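Local coordinates for lipolytic protein G-D-S-L family (Chitinophaga pinensis, PDB 4Q7Q) that probably hydrolyses ester bonds of lipids or other acylated substrates, as a GDSL-type hydrolase whose natural substrate is unknown, at residues 34-37 and 38-41; 90-93 and 94-97; 156-159 and 160-164. All coordinates share one frame; numbering follows the deposited sequence. Where two conformers were deposited one is given.

Interaction 1. Residues 34-37 and 38-41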
loop_
_atom_site.group_PDB
_atom_site.type_symbol
_atom_site.label_atom_id
_atom_site.label_comp_id
_atom_site.label_asym_id
_atom_site.label_seq_id
_atom_site.Cartn_x
_atom_site.Cartn_y
_atom_site.Cartn_z
ATOM N N LEU A 34 6.046 -3.034 9.412
ATOM C CA LEU A 34 6.052 -4.312 10.141
ATOM C C LEU A 34 6.947 -4.209 11.369
ATOM O O LEU A 34 6.576 -4.627 12.478
ATOM C CB LEU A 34 6.558 -5.466 9.268
ATOM C CG LEU A 34 5.966 -5.630 7.863
ATOM C CD1 LEU A 34 6.508 -6.899 7.195
ATOM C CD2 LEU A 34 4.453 -5.648 7.894
ATOM N N THR A 35 8.134 -3.652 11.157
ATOM C CA THR A 35 9.102 -3.427 12.229
ATOM C C THR A 35 8.499 -2.528 13.301
ATOM O O THR A 35 8.578 -2.827 14.491
ATOM C CB THR A 35 10.391 -2.810 11.663
ATOM O OG1 THR A 35 10.980 -3.732 10.736
ATOM C CG2 THR A 35 11.398 -2.470 12.772
ATOM N N ARG A 36 7.864 -1.440 12.879
ATOM C CA ARG A 36 7.270 -0.507 13.826
ATOM C C ARG A 36 6.083 -1.113 14.574
ATOM O O ARG A 36 5.911 -0.860 15.765
ATOM C CB ARG A 36 6.872 0.784 13.123
ATOM C CG ARG A 36 8.057 1.550 12.577
ATOM C CD ARG A 36 7.621 2.811 11.823
ATOM N NE ARG A 36 8.771 3.540 11.292
ATOM C CZ ARG A 36 9.535 4.349 12.018
ATOM N NH1 ARG A 36 10.573 4.961 11.468
ATOM N NH2 ARG A 36 9.257 4.548 13.301
ATOM N N LEU A 37 5.268 -1.911 13.884
ATOM C CA LEU A 37 4.164 -2.602 14.555
ATOM C C LEU A 37 4.718 -3.475 15.676
ATOM O O LEU A 37 4.219 -3.456 16.804
ATOM C CB LEU A 37 3.353 -3.456 13.566
ATOM C CG LEU A 37 2.096 -4.204 14.059
ATOM C CD1 LEU A 37 2.390 -5.468 14.915
ATOM C CD2 LEU A 37 1.163 -3.257 14.805
ATOM N N ASN A 38 5.741 -4.258 15.359
ATOM C CA ASN A 38 6.354 -5.126 16.352
ATOM C C ASN A 38 6.940 -4.366 17.543
ATOM O O ASN A 38 6.925 -4.864 18.655
ATOM C CB ASN A 38 7.390 -6.048 15.698
ATOM C CG ASN A 38 8.230 -6.790 16.715
ATOM O OD1 ASN A 38 9.372 -6.411 16.979
ATOM N ND2 ASN A 38 7.665 -7.847 17.302
ATOM N N GLU A 39 7.432 -3.150 17.329
ATOM C CA GLU A 39 7.912 -2.365 18.467
ATOM C C GLU A 39 6.764 -2.012 19.411
ATOM O O GLU A 39 6.936 -1.988 20.628
ATOM C CB GLU A 39 8.628 -1.098 18.005
ATOM C CG GLU A 39 9.913 -1.363 17.248
ATOM C CD GLU A 39 10.570 -0.097 16.717
ATOM O OE1 GLU A 39 9.897 0.955 16.628
ATOM O OE2 GLU A 39 11.772 -0.159 16.392
ATOM N N ILE A 40 5.596 -1.736 18.845
ATOM C CA ILE A 40 4.424 -1.406 19.648
ATOM C C ILE A 40 3.863 -2.661 20.330
ATOM O O ILE A 40 3.524 -2.641 21.519
ATOM C CB ILE A 40 3.344 -0.744 18.777
ATOM C CG1 ILE A 40 3.914 0.505 18.093
ATOM C CG2 ILE A 40 2.118 -0.393 19.605
ATOM C CD1 ILE A 40 3.051 1.038 16.954
ATOM N N LEU A 41 3.776 -3.748 19.568
ATOM C CA LEU A 41 3.263 -5.021 20.061
ATOM C C LEU A 41 4.327 -6.099 19.889
ATOM O O LEU A 41 4.336 -6.814 18.888
ATOM C CB LEU A 41 1.984 -5.407 19.317
ATOM C CG LEU A 41 0.881 -4.346 19.330
ATOM C CD1 LEU A 41 -0.297 -4.781 18.480
ATOM C CD2 LEU A 41 0.435 -4.003 20.763
HETATM O O HOH W 1 10.539 -4.500 15.487
HETATM O O HOH W 2 6.977 1.869 16.396
#
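Residues 34-40 make up nearly all of the short helix 33-40, and the i to i+4 bonds L34 O to N38 N, T35 O to E39 N, R36 O to I40 N and L37 O to L41 N follow one another until L41, just past its end, leaves helical geometry. The last of these is the shortest, 2.8 Å from L41 N to L37 O, and its N-H points at the oxygen at 166°.

On the buried side, CD2 of L37 meets CD1 of L41 at 4.2 Å, one turn further on. CG of L37 lies anti to its backbone N (chi1 -177°), whereas CG of L41 lies anti to the carbonyl carbon; from these different starts the two branched ends come together.

On the outer side two waters bridge backbone and side chain. One water donates to T35 O at 2.8 Å and to OD1 of N38 at 2.7 Å. A second donates to R36 O at 3.0 Å and to OE1 of E39 at 3.1 Å. Both carbonyls already accept a helical N-H, and each water gives them a further donor. The extended chain of E39 starts beside its own backbone N and runs back along the helix, CG lying 3.4 Å from T35 O, while I40 lays CG1 against R36 O. E39 OE2 forms a salt bridge with K31; in the conformer given, R36 pairs through NH1 with D241 and through NE with K31 O. ND2 of N38 reaches L44 O, at the start of strand 44-50.

L34 and L37 touch strand 6-12, and L37 and L41 also reach helix 241-257. The arrangement is that of an amphipathic helix flanking the central parallel sheet of an α/β SGNH-hydrolase fold.

Interaction 2. Residues 90-93 and 94-97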
loop_
_atom_site.group_PDB
_atom_site.type_symbol
_atom_site.label_atom_id
_atom_site.label_comp_id
_atom_site.label_asym_id
_atom_site.label_seq_id
_atom_site.Cartn_x
_atom_site.Cartn_y
_atom_site.Cartn_z
ATOM N N GLY A 90 -14.772 -4.458 -9.676
ATOM C CA GLY A 90 -15.837 -5.435 -9.566
ATOM C C GLY A 90 -16.903 -5.027 -8.571
ATOM O O GLY A 90 -17.015 -3.854 -8.200
ATOM N N LYS A 91 -17.701 -6.001 -8.145
ATOM C CA LYS A 91 -18.784 -5.746 -7.205
ATOM C C LYS A 91 -18.793 -6.833 -6.144
ATOM O O LYS A 91 -18.118 -7.847 -6.289
ATOM C CB LYS A 91 -20.131 -5.702 -7.934
ATOM C CG LYS A 91 -20.264 -4.579 -8.969
ATOM C CD LYS A 91 -21.622 -4.607 -9.679
ATOM C CE LYS A 91 -21.815 -3.382 -10.574
ATOM N NZ LYS A 91 -23.080 -3.445 -11.370
ATOM N N LEU A 92 -19.568 -6.636 -5.085
ATOM C CA LEU A 92 -19.599 -7.607 -3.995
ATOM C C LEU A 92 -19.961 -9.019 -4.479
ATOM O O LEU A 92 -19.497 -10.006 -3.914
ATOM C CB LEU A 92 -20.544 -7.146 -2.882
ATOM C CG LEU A 92 -20.625 -8.033 -1.631
ATOM C CD1 LEU A 92 -19.268 -8.181 -0.962
ATOM C CD2 LEU A 92 -21.658 -7.501 -0.642
ATOM N N ASP A 93 -20.772 -9.106 -5.534
ATOM C CA ASP A 93 -21.116 -10.389 -6.148
ATOM C C ASP A 93 -19.883 -11.197 -6.554
ATOM O O ASP A 93 -19.892 -12.429 -6.496
ATOM C CB ASP A 93 -22.002 -10.163 -7.374
ATOM C CG ASP A 93 -22.386 -11.457 -8.068
ATOM O OD1 ASP A 93 -21.721 -11.823 -9.060
ATOM O OD2 ASP A 93 -23.356 -12.107 -7.626
ATOM N N ASP A 94 -18.831 -10.497 -6.977
ATOM C CA ASP A 94 -17.569 -11.138 -7.348
ATOM C C ASP A 94 -16.814 -11.680 -6.139
ATOM O O ASP A 94 -15.950 -12.549 -6.269
ATOM C CB ASP A 94 -16.673 -10.161 -8.110
ATOM C CG ASP A 94 -17.284 -9.719 -9.419
ATOM O OD1 ASP A 94 -17.430 -10.576 -10.309
ATOM O OD2 ASP A 94 -17.611 -8.523 -9.559
ATOM N N TYR A 95 -17.123 -11.149 -4.963
ATOM C CA TYR A 95 -16.553 -11.684 -3.741
ATOM C C TYR A 95 -17.391 -12.858 -3.229
ATOM O O TYR A 95 -16.858 -13.836 -2.701
ATOM C CB TYR A 95 -16.432 -10.606 -2.657
ATOM C CG TYR A 95 -15.858 -11.170 -1.383
ATOM C CD1 TYR A 95 -14.484 -11.244 -1.191
ATOM C CD2 TYR A 95 -16.692 -11.680 -0.389
ATOM C CE1 TYR A 95 -13.958 -11.789 -0.036
ATOM C CE2 TYR A 95 -16.174 -12.228 0.760
ATOM C CZ TYR A 95 -14.811 -12.280 0.933
ATOM O OH TYR A 95 -14.298 -12.824 2.078
ATOM N N GLN A 96 -18.707 -12.752 -3.382
ATOM C CA GLN A 96 -19.624 -13.765 -2.866
ATOM C C GLN A 96 -19.580 -15.047 -3.681
ATOM O O GLN A 96 -19.775 -16.146 -3.147
ATOM C CB GLN A 96 -21.050 -13.216 -2.853
ATOM C CG GLN A 96 -21.272 -12.128 -1.820
ATOM C CD GLN A 96 -22.535 -11.333 -2.081
ATOM O OE1 GLN A 96 -22.938 -11.151 -3.227
ATOM N NE2 GLN A 96 -23.163 -10.849 -1.016
ATOM N N HIS A 97 -19.340 -14.902 -4.979
ATOM C CA HIS A 97 -19.371 -16.031 -5.896
ATOM C C HIS A 97 -18.091 -16.116 -6.709
ATOM O O HIS A 97 -17.396 -15.116 -6.906
ATOM C CB HIS A 97 -20.572 -15.912 -6.833
ATOM C CG HIS A 97 -21.871 -15.715 -6.121
ATOM N ND1 HIS A 97 -22.568 -16.754 -5.542
ATOM C CD2 HIS A 97 -22.599 -14.598 -5.890
ATOM C CE1 HIS A 97 -23.670 -16.286 -4.985
ATOM N NE2 HIS A 97 -23.713 -14.980 -5.182
#
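D94 reaches back to K91 in the short helix 92-96 and the residues leading into it, on the surface of the SGNH-hydrolase α/β fold. Its CB sits 3.3 Å from K91 O, and CG, beside the backbone N at chi1 -63°, turns the carboxylate back toward K91. There OD2 takes the N-H of K91 on its anti lone pair, 2.9 Å from K91 N and at 162°, while D94 N bonds to K91 O. Backbone and side chain thus pair the same two residues twice. The OD2 atom also lies 3.6 Å from CA of G90, which brings no side chain to that spot. The other oxygen, OD1, accepts from N99 ND2, as does OD1 of D93, so one amide joins both acids and may ease the repulsion between them.

Further along, L92 O accepts from both Y95 N and Q96 N. L92 lays CD1 against CB of Y95 at 4.1 Å, and its CD2 lies 3.7 Å from NE2 of Q96. The Y95 ring continues inward between helices 104-118 and 157-171, where its OH bonds to E171. At the last turn, the planes of the D93 carboxylate and the H97 ring are 42° apart, OD2 of D93 lying 3.1 Å from ring carbon CD2 of H97.

Interaction 3. Residues 156-159 and 160-164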
loop_
_atom_site.group_PDB
_atom_site.type_symbol
_atom_site.label_atom_id
_atom_site.label_comp_id
_atom_site.label_asym_id
_atom_site.label_seq_id
_atom_site.Cartn_x
_atom_site.Cartn_y
_atom_site.Cartn_z
ATOM N N THR A 156 -11.259 5.592 -9.634
ATOM C CA THR A 156 -10.490 6.284 -8.603
ATOM C C THR A 156 -9.891 5.264 -7.657
ATOM O O THR A 156 -10.411 4.159 -7.508
ATOM C CB THR A 156 -11.362 7.213 -7.754
ATOM O OG1 THR A 156 -12.302 6.423 -7.017
ATOM C CG2 THR A 156 -12.099 8.227 -8.624
ATOM N N LEU A 157 -8.811 5.642 -6.994
ATOM C CA LEU A 157 -8.208 4.771 -5.995
ATOM C C LEU A 157 -9.182 4.593 -4.836
ATOM O O LEU A 157 -9.233 3.524 -4.207
ATOM C CB LEU A 157 -6.872 5.342 -5.509
ATOM C CG LEU A 157 -6.089 4.500 -4.497
ATOM C CD1 LEU A 157 -5.799 3.091 -5.030
ATOM C CD2 LEU A 157 -4.799 5.220 -4.152
ATOM N N GLU A 158 -9.987 5.621 -4.580
ATOM C CA GLU A 158 -10.976 5.531 -3.519
ATOM C C GLU A 158 -11.936 4.356 -3.715
ATOM O O GLU A 158 -12.376 3.748 -2.738
ATOM C CB GLU A 158 -11.756 6.838 -3.373
ATOM C CG GLU A 158 -12.687 6.802 -2.182
ATOM C CD GLU A 158 -13.475 8.077 -1.985
ATOM O OE1 GLU A 158 -13.580 8.880 -2.937
ATOM O OE2 GLU A 158 -13.990 8.275 -0.867
ATOM N N GLU A 159 -12.258 4.030 -4.967
ATOM C CA GLU A 159 -13.123 2.878 -5.228
ATOM C C GLU A 159 -12.516 1.585 -4.707
ATOM O O GLU A 159 -13.231 0.686 -4.257
ATOM C CB GLU A 159 -13.386 2.720 -6.713
ATOM C CG GLU A 159 -14.261 3.785 -7.293
ATOM C CD GLU A 159 -14.440 3.582 -8.775
ATOM O OE1 GLU A 159 -15.042 2.560 -9.165
ATOM O OE2 GLU A 159 -13.957 4.428 -9.544
ATOM N N PHE A 160 -11.193 1.491 -4.790
ATOM C CA PHE A 160 -10.469 0.326 -4.289
ATOM C C PHE A 160 -10.528 0.275 -2.765
ATOM O O PHE A 160 -10.756 -0.781 -2.178
ATOM C CB PHE A 160 -9.026 0.330 -4.814
ATOM C CG PHE A 160 -8.929 0.066 -6.287
ATOM C CD1 PHE A 160 -9.311 1.036 -7.207
ATOM C CD2 PHE A 160 -8.484 -1.161 -6.764
ATOM C CE1 PHE A 160 -9.245 0.788 -8.572
ATOM C CE2 PHE A 160 -8.418 -1.412 -8.121
ATOM C CZ PHE A 160 -8.793 -0.439 -9.025
ATOM N N ALA A 161 -10.328 1.418 -2.121
ATOM C CA ALA A 161 -10.478 1.487 -0.674
ATOM C C ALA A 161 -11.896 1.099 -0.267
ATOM O O ALA A 161 -12.096 0.371 0.706
ATOM C CB ALA A 161 -10.143 2.874 -0.174
ATOM N N ASN A 162 -12.880 1.568 -1.026
ATOM C CA ASN A 162 -14.269 1.286 -0.691
ATOM C C ASN A 162 -14.608 -0.195 -0.845
ATOM O O ASN A 162 -15.374 -0.750 -0.048
ATOM C CB ASN A 162 -15.222 2.173 -1.503
ATOM C CG ASN A 162 -15.167 3.640 -1.074
ATOM O OD1 ASN A 162 -14.670 3.966 0.005
ATOM N ND2 ASN A 162 -15.695 4.524 -1.911
ATOM N N ALA A 163 -14.032 -0.838 -1.856
ATOM C CA ALA A 163 -14.206 -2.283 -2.011
ATOM C C ALA A 163 -13.675 -3.041 -0.789
ATOM O O ALA A 163 -14.338 -3.941 -0.267
ATOM C CB ALA A 163 -13.530 -2.769 -3.279
ATOM N N VAL A 164 -12.483 -2.674 -0.330
ATOM C CA VAL A 164 -11.904 -3.305 0.851
ATOM C C VAL A 164 -12.805 -3.082 2.072
ATOM O O VAL A 164 -13.079 -4.007 2.833
ATOM C CB VAL A 164 -10.478 -2.778 1.124
ATOM C CG1 VAL A 164 -9.965 -3.302 2.461
ATOM C CG2 VAL A 164 -9.534 -3.160 -0.037
#
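The F160 ring is met at its edge by T156 O, which lies in the ring plane 3.3 Å from CD1, with L157 O also near that plane; the ring of W83 meets it with planes almost perpendicular. A second pair of flat groups, the E158 carboxylate and the N162 amide, have their planes 49° apart. ND2 of N162 lies 3.8 Å from CG of E158, and the amide carbon CG rests 3.3 Å from E158 O, because chi1 of -70° keeps it beside its own backbone N and turned back along the helix.

This is the start of helix 157-171, capped by a capping box of T156 and E159: OG1 of T156 accepts from E159 N at 3.2 Å, and OE2 of E159 accepts from T156 N at 2.9 Å, the donor standing 36° out of the carboxylate plane. Beyond the cap, A161 N, N162 N and A163 N bond to L157 O, E158 O and E159 O. An alanine in place of N162 would remove the amide that lies against E158 CG and E158 O and is likely to open a gap beside the glutamate chain, whose OE2 bonds to H180 NE2. L157 brings CD1 to 4.3 Å from CB of F160, an apolar contact at the root of the ring.

All three are single-helix contacts, yet they differ with their place in the fold. Interactions 1 and 3 are each partly buried and lie on opposite sides of the chain's centre, their own centres about 26 Å apart; interaction 2 is a surface contact. Interactions 2 and 3 are neighbours, with nearest atoms about 6 Å apart, and both lean on helix 104-118, where Y105 touches residues of each. Y95 of interaction 2 also reaches helix 157-171, on which interaction 3 lies. Interaction 1 instead packs on strands and helix 241-257. In 90-97 and 156-164 a carboxylate takes a backbone N-H, whereas 34-41 pairs leucines on its buried side with water bridges on its outer side.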